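Phosphoserine aminotransferase (Bacillus circulans, PDB 2C0R) catalyses the reversible, pyridoxal-phosphate-dependent transfer of an amino group between glutamate and 3-phosphohydroxypyruvate, yielding phosphoserine for serine biosynthesis, and acts likewise in pyridoxine biosynthesis. Local coordinates at residues 5-9 with 320-325; 51-55 with 233-237; 312-317 with 353-357. The protein carries 1 engineered substitution. One frame throughout, in Å; residues are numbered along the deposited sequence.

Contact 1: 5-9 with 320-325; sequences AYNFN and EGFVGL
Two glycines with positive phi bracket this two-residue parallel pairing, which joins the N-terminal strand 6-7 to strand 322-323, more than 300 residues later. Gly321 (phi/psi 97/3) is the C-prime residue of the Schellman motif ending helix 307-319. Gly324 (89/11) lies against 8-9; its positive phi favours glycine, and a CB there would be tight against Phe8 C. In between, Tyr6 pairs with Phe322 (CA-CA 4.7 Å) and Asn7 with Val323 (4.9 Å). Three backbone hydrogen bonds set the register: Tyr6 N to Gly321 O (3.1 Å), Val323 N to Tyr6 O (3.0 Å) and Phe8 N to Val323 O (2.8 Å). Tyr6 and Phe322, both m at chi1, share one face; their rings meet obliquely, centroids 5.0 Å apart and planes at 34°. The Phe8 ring, chi1 also m, puts CE1 3.8 Å from Phe322 CD2, while Phe8 CB lies 3.6 Å from Leu325 CD2. On the face of Asn7 and Val323, Ala5 CB approaches Val323 CG2 (4.1 Å). Asn7, t at chi1, receives Asn9 N on OD1 (3.0 Å), forming an Asx turn just after the strand; its ND2 bonds Glu39 O of the second subunit, whose Met35 packs on Val323. Tyr6 and Phe8 also touch helix 344-361. The result is a small parallel sheet fastening the N-terminal segment to the C-terminal part of a class-V aminotransferase, at the dimer interface.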
loop_
_atom_site.group_PDB
_atom_site.type_symbol
_atom_site.label_atom_id
_atom_site.label_comp_id
_atom_site.label_asym_id
_atom_site.label_seq_id
_atom_site.Cartn_x
_atom_site.Cartn_y
_atom_site.Cartn_z
ATOM N N ALA A 5 10.753 12.849 -19.861
ATOM C CA ALA A 5 12.022 13.053 -19.178
ATOM C C ALA A 5 12.922 11.830 -19.339
ATOM O O ALA A 5 12.499 10.699 -19.475
ATOM C CB ALA A 5 11.746 13.327 -17.713
ATOM N N TYR A 6 14.237 12.097 -19.330
ATOM C CA TYR A 6 15.208 11.023 -19.258
ATOM C C TYR A 6 15.290 10.614 -17.793
ATOM O O TYR A 6 16.075 11.168 -17.015
ATOM C CB TYR A 6 16.563 11.521 -19.717
ATOM C CG TYR A 6 16.593 11.922 -21.174
ATOM C CD1 TYR A 6 17.247 13.116 -21.502
ATOM C CD2 TYR A 6 16.032 11.141 -22.171
ATOM C CE1 TYR A 6 17.329 13.552 -22.811
ATOM C CE2 TYR A 6 16.111 11.577 -23.484
ATOM C CZ TYR A 6 16.748 12.766 -23.786
ATOM O OH TYR A 6 16.829 13.182 -25.109
ATOM N N ASN A 7 14.433 9.665 -17.448
ATOM C CA ASN A 7 14.175 9.336 -16.046
ATOM C C ASN A 7 15.048 8.205 -15.552
ATOM O O ASN A 7 14.797 7.071 -15.964
ATOM C CB ASN A 7 12.708 8.946 -15.920
ATOM C CG ASN A 7 12.300 8.750 -14.464
ATOM O OD1 ASN A 7 13.134 8.954 -13.583
ATOM N ND2 ASN A 7 11.042 8.335 -14.289
ATOM N N PHE A 8 16.031 8.553 -14.717
ATOM C CA PHE A 8 16.918 7.583 -14.096
ATOM C C PHE A 8 16.651 7.441 -12.600
ATOM O O PHE A 8 17.502 6.976 -11.862
ATOM C CB PHE A 8 18.383 7.990 -14.335
ATOM C CG PHE A 8 18.787 7.725 -15.787
ATOM C CD1 PHE A 8 18.660 8.763 -16.683
ATOM C CD2 PHE A 8 19.271 6.506 -16.200
ATOM C CE1 PHE A 8 19.018 8.572 -18.009
ATOM C CE2 PHE A 8 19.629 6.289 -17.528
ATOM C CZ PHE A 8 19.509 7.344 -18.438
ATOM N N ASN A 9 15.443 7.761 -12.163
ATOM C CA ASN A 9 15.066 7.603 -10.790
ATOM C C ASN A 9 15.226 6.137 -10.349
ATOM O O ASN A 9 15.002 5.194 -11.118
ATOM C CB ASN A 9 13.585 7.950 -10.600
ATOM C CG ASN A 9 13.338 9.422 -10.412
ATOM O OD1 ASN A 9 12.278 9.937 -10.784
ATOM N ND2 ASN A 9 14.278 10.112 -9.808
ATOM N N GLU A 320 19.398 19.507 -18.720
ATOM C CA GLU A 320 19.224 18.815 -20.006
ATOM C C GLU A 320 18.158 17.721 -19.934
ATOM O O GLU A 320 18.098 16.893 -20.857
ATOM C CB GLU A 320 20.536 18.178 -20.481
ATOM C CG GLU A 320 21.719 19.150 -20.511
ATOM C CD GLU A 320 21.398 20.287 -21.467
ATOM O OE1 GLU A 320 21.949 21.405 -21.288
ATOM O OE2 GLU A 320 20.587 20.006 -22.373
ATOM N N GLY A 321 17.325 17.687 -18.896
ATOM C CA GLY A 321 16.172 16.781 -18.890
ATOM C C GLY A 321 16.369 15.474 -18.161
ATOM O O GLY A 321 15.493 14.611 -18.132
ATOM N N PHE A 322 17.524 15.278 -17.532
ATOM C CA PHE A 322 17.767 14.107 -16.737
ATOM C C PHE A 322 17.229 14.261 -15.318
ATOM O O PHE A 322 17.337 15.311 -14.699
ATOM C CB PHE A 322 19.299 13.827 -16.640
ATOM C CG PHE A 322 19.844 13.508 -18.017
ATOM C CD1 PHE A 322 20.397 14.524 -18.796
ATOM C CD2 PHE A 322 19.796 12.212 -18.496
ATOM C CE1 PHE A 322 20.890 14.231 -20.055
ATOM C CE2 PHE A 322 20.289 11.940 -19.780
ATOM C CZ PHE A 322 20.824 12.956 -20.552
ATOM N N VAL A 323 16.673 13.144 -14.855
ATOM C CA VAL A 323 16.113 13.093 -13.515
ATOM C C VAL A 323 16.734 11.949 -12.744
ATOM O O VAL A 323 16.823 10.814 -13.274
ATOM C CB VAL A 323 14.572 12.901 -13.632
ATOM C CG1 VAL A 323 13.949 12.718 -12.270
ATOM C CG2 VAL A 323 14.023 14.105 -14.409
ATOM N N GLY A 324 17.153 12.213 -11.511
ATOM C CA GLY A 324 17.491 11.125 -10.565
ATOM C C GLY A 324 18.905 10.620 -10.584
ATOM O O GLY A 324 19.180 9.591 -9.934
ATOM N N LEU A 325 19.861 11.271 -11.243
ATOM C CA LEU A 325 21.218 10.724 -11.351
ATOM C C LEU A 325 22.054 10.938 -10.101
ATOM O O LEU A 325 23.096 10.291 -9.963
ATOM C CB LEU A 325 21.960 11.359 -12.551
ATOM C CG LEU A 325 21.396 10.971 -13.906
ATOM C CD1 LEU A 325 21.973 11.806 -15.017
ATOM C CD2 LEU A 325 21.622 9.485 -14.184
#

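Contact 2: 51-55 with 233-237; sequences HNEAQ and NNSLY
Residues 51-55 are regular alpha-helix within helix 45-61, whereas 233-237 is irregular, with a tight turn at 233-236 just after helix 227-232. Asn234 (phi/psi 52/42) and Ser235 (61/20) both have positive phi and occupy the corners of a type I' beta turn from Asn233 to Leu236, closed by Leu236 N to Asn233 O at 2.8 Å. Asn234 is also the C-prime residue of the Schellman motif that ends the preceding helix. The backbones stay well separated, the nearest CA pairs being Asn52-Asn234 (8.5 Å) and His51-Ser235 (8.9 Å), so side chains must span the gap. His51, t at chi1 with chi2 near 85°, points toward the turn and donates from NE2 to Asn234 O (2.7 Å); its ND1 is held by Tyr47 OH. Leu236, m at chi1 and t at chi2, lays CD2 over the imidazole face, 3.7 Å from its centroid, in a CH-pi contact. One helical turn on, Gln55 (chi1 m, chi2 t) gives NE2 both to Asn234 OD1 (2.9 Å) and to its own helix at His51 O (3.2 Å). Leu236 also touches Arg43, a glutamate-binding residue by similarity, which places the turn beside the probable substrate site. Strand 68-73 lies alongside: Lys69 NZ bonds Gln55 OE1 and Asn234 OD1, Phe72 N donates to Ser235 OG, and Ile245 of helix 242-257 packs on His51.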
loop_
_atom_site.group_PDB
_atom_site.type_symbol
_atom_site.label_atom_id
_atom_site.label_comp_id
_atom_site.label_asym_id
_atom_site.label_seq_id
_atom_site.Cartn_x
_atom_site.Cartn_y
_atom_site.Cartn_z
ATOM N N HIS A 51 -6.564 -9.563 -10.303
ATOM C CA HIS A 51 -5.711 -10.010 -9.175
ATOM C C HIS A 51 -5.112 -11.374 -9.410
ATOM O O HIS A 51 -3.928 -11.630 -9.121
ATOM C CB HIS A 51 -6.645 -10.004 -7.949
ATOM C CG HIS A 51 -5.998 -10.250 -6.630
ATOM N ND1 HIS A 51 -5.406 -9.233 -5.896
ATOM C CD2 HIS A 51 -5.905 -11.398 -5.924
ATOM C CE1 HIS A 51 -4.962 -9.798 -4.763
ATOM N NE2 HIS A 51 -5.243 -11.101 -4.757
ATOM N N ASN A 52 -5.950 -12.298 -9.929
ATOM C CA ASN A 52 -5.489 -13.647 -10.227
ATOM C C ASN A 52 -4.662 -13.721 -11.499
ATOM O O ASN A 52 -3.695 -14.493 -11.563
ATOM C CB ASN A 52 -6.691 -14.572 -10.307
ATOM C CG ASN A 52 -7.296 -14.815 -8.953
ATOM O OD1 ASN A 52 -8.538 -14.771 -8.748
ATOM N ND2 ASN A 52 -6.432 -15.034 -8.008
ATOM N N GLU A 53 -4.968 -12.940 -12.499
ATOM C CA GLU A 53 -4.211 -12.918 -13.745
ATOM C C GLU A 53 -2.783 -12.447 -13.497
ATOM O O GLU A 53 -1.849 -12.959 -14.101
ATOM C CB GLU A 53 -4.908 -12.009 -14.781
ATOM C CG GLU A 53 -4.239 -11.900 -16.143
ATOM C CD GLU A 53 -4.769 -10.726 -16.952
ATOM O OE1 GLU A 53 -5.886 -10.269 -16.715
ATOM O OE2 GLU A 53 -4.054 -10.175 -17.804
ATOM N N ALA A 54 -2.651 -11.471 -12.605
ATOM C CA ALA A 54 -1.305 -10.949 -12.350
ATOM C C ALA A 54 -0.425 -12.075 -11.803
ATOM O O ALA A 54 0.727 -12.171 -12.183
ATOM C CB ALA A 54 -1.368 -9.779 -11.380
ATOM N N GLN A 55 -0.987 -12.881 -10.877
ATOM C CA GLN A 55 -0.213 -13.972 -10.333
ATOM C C GLN A 55 0.171 -14.994 -11.403
ATOM O O GLN A 55 1.311 -15.402 -11.494
ATOM C CB GLN A 55 -1.035 -14.641 -9.241
ATOM C CG GLN A 55 -1.378 -13.739 -8.086
ATOM C CD GLN A 55 -2.342 -14.500 -7.164
ATOM O OE1 GLN A 55 -2.110 -15.678 -6.815
ATOM N NE2 GLN A 55 -3.393 -13.819 -6.785
ATOM N N ASN A 233 -5.957 -16.699 1.972
ATOM C CA ASN A 233 -6.966 -15.774 1.503
ATOM C C ASN A 233 -6.613 -15.157 0.151
ATOM O O ASN A 233 -7.234 -14.176 -0.276
ATOM C CB ASN A 233 -7.169 -14.628 2.489
ATOM C CG ASN A 233 -7.664 -15.168 3.844
ATOM O OD1 ASN A 233 -6.910 -15.300 4.806
ATOM N ND2 ASN A 233 -8.941 -15.452 3.793
ATOM N N ASN A 234 -5.620 -15.710 -0.525
ATOM C CA ASN A 234 -5.216 -15.185 -1.828
ATOM C C ASN A 234 -4.953 -13.688 -1.813
ATOM O O ASN A 234 -5.340 -13.005 -2.796
ATOM C CB ASN A 234 -6.264 -15.552 -2.881
ATOM C CG ASN A 234 -5.795 -15.298 -4.302
ATOM O OD1 ASN A 234 -4.572 -15.312 -4.609
ATOM N ND2 ASN A 234 -6.768 -15.072 -5.213
ATOM N N SER A 235 -4.300 -13.207 -0.784
ATOM C CA SER A 235 -3.968 -11.798 -0.625
ATOM C C SER A 235 -5.200 -10.920 -0.560
ATOM O O SER A 235 -5.122 -9.710 -0.759
ATOM C CB SER A 235 -2.957 -11.313 -1.694
ATOM O OG SER A 235 -1.802 -12.129 -1.653
ATOM N N LEU A 236 -6.341 -11.497 -0.241
ATOM C CA LEU A 236 -7.576 -10.725 -0.132
ATOM C C LEU A 236 -8.182 -10.785 1.262
ATOM O O LEU A 236 -9.372 -10.477 1.439
ATOM C CB LEU A 236 -8.629 -11.244 -1.129
ATOM C CG LEU A 236 -8.218 -11.114 -2.610
ATOM C CD1 LEU A 236 -9.183 -11.885 -3.507
ATOM C CD2 LEU A 236 -8.120 -9.676 -3.084
ATOM N N TYR A 237 -7.428 -11.145 2.277
ATOM C CA TYR A 237 -7.953 -11.124 3.625
ATOM C C TYR A 237 -8.480 -9.751 3.982
ATOM O O TYR A 237 -9.537 -9.633 4.586
ATOM C CB TYR A 237 -6.845 -11.569 4.621
ATOM C CG TYR A 237 -7.347 -11.388 6.057
ATOM C CD1 TYR A 237 -8.206 -12.305 6.666
ATOM C CD2 TYR A 237 -6.927 -10.289 6.802
ATOM C CE1 TYR A 237 -8.638 -12.089 7.972
ATOM C CE2 TYR A 237 -7.362 -10.070 8.082
ATOM C CZ TYR A 237 -8.222 -10.976 8.663
ATOM O OH TYR A 237 -8.618 -10.742 9.976
#

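Contact 3: 312-317 with 353-357; sequences EFVKAS and FMEHF
An aromatic cluster of Phe313, Phe353 and Phe357 joins helices 307-319 and 344-361 in the C-terminal part of the fold. The N-to-C directions of the short helical segments make an angle of 126°, with axes 11.2 Å apart at closest approach. Such a wide spacing leaves room for whole rings, and the nearest CA pairs are Phe313-Phe357 (7.1 Å) and Ser317-Phe353 (7.3 Å). Phe313, t at chi1 with chi2 near 101°, has the most surface covered and lies centrally in the cluster. It receives the edge of Phe353 on its face (centroids 5.0 Å apart, planes at 72°) and turns its own edge to the face of Phe357 (5.2 Å, 75°), making two successive T-shaped pairs. Phe357, also t, is further covered by Phe313 CB, 4.0 Å from its ring centroid in a CH-pi contact, and meets Glu312 CG with its CZ at 3.7 Å. Phe353, again t, points toward helix 307-319 and lays its ring over Ser317 CA, its CZ 3.3 Å from Ser317 N and 3.8 Å from Ala316 CB. Met354 CG meets the edge of the Phe313 ring at CZ (3.7 Å). Beyond the pair, Phe353 meets Phe322, Phe357 touches Phe285 and Tyr286, and Leu334 of strand 334-337 lies against Phe313. Ser317, p at chi1, folds its hydroxyl back onto its own helix, OG donating to Val314 O at 2.8 Å.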
loop_
_atom_site.group_PDB
_atom_site.type_symbol
_atom_site.label_atom_id
_atom_site.label_comp_id
_atom_site.label_asym_id
_atom_site.label_seq_id
_atom_site.Cartn_x
_atom_site.Cartn_y
_atom_site.Cartn_z
ATOM N N GLU A 312 28.029 19.477 -9.825
ATOM C CA GLU A 312 27.973 20.197 -11.090
ATOM C C GLU A 312 27.362 19.322 -12.175
ATOM O O GLU A 312 26.523 19.770 -12.947
ATOM C CB GLU A 312 29.375 20.653 -11.502
ATOM C CG GLU A 312 29.346 21.462 -12.786
ATOM C CD GLU A 312 28.939 22.898 -12.504
ATOM O OE1 GLU A 312 28.852 23.280 -11.314
ATOM O OE2 GLU A 312 28.707 23.637 -13.480
ATOM N N PHE A 313 27.772 18.056 -12.238
ATOM C CA PHE A 313 27.248 17.133 -13.239
ATOM C C PHE A 313 25.748 17.032 -13.036
ATOM O O PHE A 313 24.968 17.035 -13.987
ATOM C CB PHE A 313 27.920 15.789 -13.042
ATOM C CG PHE A 313 27.433 14.639 -13.894
ATOM C CD1 PHE A 313 28.183 14.277 -15.000
ATOM C CD2 PHE A 313 26.326 13.875 -13.584
ATOM C CE1 PHE A 313 27.816 13.241 -15.814
ATOM C CE2 PHE A 313 25.903 12.871 -14.420
ATOM C CZ PHE A 313 26.657 12.527 -15.529
ATOM N N VAL A 314 25.286 16.865 -11.798
ATOM C CA VAL A 314 23.834 16.639 -11.553
ATOM C C VAL A 314 23.048 17.836 -12.035
ATOM O O VAL A 314 22.038 17.783 -12.727
ATOM C CB VAL A 314 23.589 16.358 -10.056
ATOM C CG1 VAL A 314 22.114 16.515 -9.699
ATOM C CG2 VAL A 314 24.097 14.977 -9.638
ATOM N N LYS A 315 23.586 19.001 -11.640
ATOM C CA LYS A 315 22.851 20.231 -11.918
ATOM C C LYS A 315 22.785 20.410 -13.417
ATOM O O LYS A 315 21.728 20.717 -13.991
ATOM C CB LYS A 315 23.547 21.381 -11.210
ATOM N N ALA A 316 23.914 20.207 -14.095
ATOM C CA ALA A 316 23.878 20.350 -15.540
ATOM C C ALA A 316 22.974 19.308 -16.152
ATOM O O ALA A 316 22.262 19.578 -17.109
ATOM C CB ALA A 316 25.320 20.235 -16.021
ATOM N N SER A 317 23.003 18.065 -15.640
ATOM C CA SER A 317 22.129 17.068 -16.215
ATOM C C SER A 317 20.642 17.416 -16.041
ATOM O O SER A 317 19.829 17.164 -16.950
ATOM C CB SER A 317 22.338 15.683 -15.617
ATOM O OG SER A 317 21.787 15.511 -14.331
ATOM N N PHE A 353 25.485 13.084 -22.859
ATOM C CA PHE A 353 25.700 14.088 -21.821
ATOM C C PHE A 353 27.013 13.859 -21.082
ATOM O O PHE A 353 27.760 14.794 -20.827
ATOM C CB PHE A 353 24.514 14.092 -20.851
ATOM C CG PHE A 353 24.800 15.031 -19.677
ATOM C CD1 PHE A 353 24.641 16.400 -19.871
ATOM C CD2 PHE A 353 25.212 14.560 -18.432
ATOM C CE1 PHE A 353 24.921 17.284 -18.844
ATOM C CE2 PHE A 353 25.498 15.451 -17.404
ATOM C CZ PHE A 353 25.332 16.809 -17.605
ATOM N N MET A 354 27.274 12.601 -20.754
ATOM C CA MET A 354 28.512 12.291 -20.057
ATOM C C MET A 354 29.730 12.624 -20.898
ATOM O O MET A 354 30.742 13.070 -20.363
ATOM C CB MET A 354 28.542 10.784 -19.697
ATOM C CG MET A 354 27.647 10.490 -18.498
ATOM S SD MET A 354 27.465 8.701 -18.269
ATOM C CE MET A 354 29.110 8.274 -17.663
ATOM N N GLU A 355 29.651 12.418 -22.216
ATOM C CA GLU A 355 30.780 12.765 -23.088
ATOM C C GLU A 355 30.997 14.269 -23.112
ATOM O O GLU A 355 32.120 14.741 -22.987
ATOM C CB GLU A 355 30.488 12.228 -24.492
ATOM C CG GLU A 355 31.605 12.626 -25.445
ATOM C CD GLU A 355 32.911 11.881 -25.293
ATOM O OE1 GLU A 355 33.899 12.354 -25.870
ATOM O OE2 GLU A 355 32.976 10.828 -24.606
ATOM N N HIS A 356 29.934 15.053 -23.264
ATOM C CA HIS A 356 30.014 16.507 -23.203
ATOM C C HIS A 356 30.591 17.006 -21.875
ATOM O O HIS A 356 31.458 17.908 -21.847
ATOM C CB HIS A 356 28.648 17.192 -23.385
ATOM C CG HIS A 356 28.666 18.666 -23.069
ATOM N ND1 HIS A 356 29.328 19.607 -23.842
ATOM C CD2 HIS A 356 28.109 19.388 -22.064
ATOM C CE1 HIS A 356 29.201 20.820 -23.353
ATOM N NE2 HIS A 356 28.450 20.711 -22.262
ATOM N N PHE A 357 30.100 16.467 -20.772
ATOM C CA PHE A 357 30.570 16.992 -19.481
ATOM C C PHE A 357 32.032 16.673 -19.273
ATOM O O PHE A 357 32.799 17.493 -18.784
ATOM C CB PHE A 357 29.658 16.411 -18.381
ATOM C CG PHE A 357 29.841 17.118 -17.057
ATOM C CD1 PHE A 357 29.058 18.204 -16.732
ATOM C CD2 PHE A 357 30.820 16.674 -16.174
ATOM C CE1 PHE A 357 29.239 18.804 -15.500
ATOM C CE2 PHE A 357 30.993 17.280 -14.947
ATOM C CZ PHE A 357 30.225 18.387 -14.631
#

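In the fold
Contacts 1 and 3 are in direct contact, their centres 11 Å apart: helix 307-319 is followed, after two residues, by strand 322-323, and Phe322 N lies 3.0 Å from Ser317 O in a probable hydrogen bond. Along the chain their segments alternate, bringing the N-terminal strand, strand 322-323 and helices 307-319 and 344-361 into one region. Contact 2, nested within the loop closed by contact 1 and preceding contact 3, joins helix 45-61 to the 233-236 turn beside strand 68-73 of the mixed sheet, the Leu236 side chain about 9 Å from a bound PLP. Its centre is about 34 Å from that of contact 1 and, across the chain's centre, 45 Å from that of contact 3.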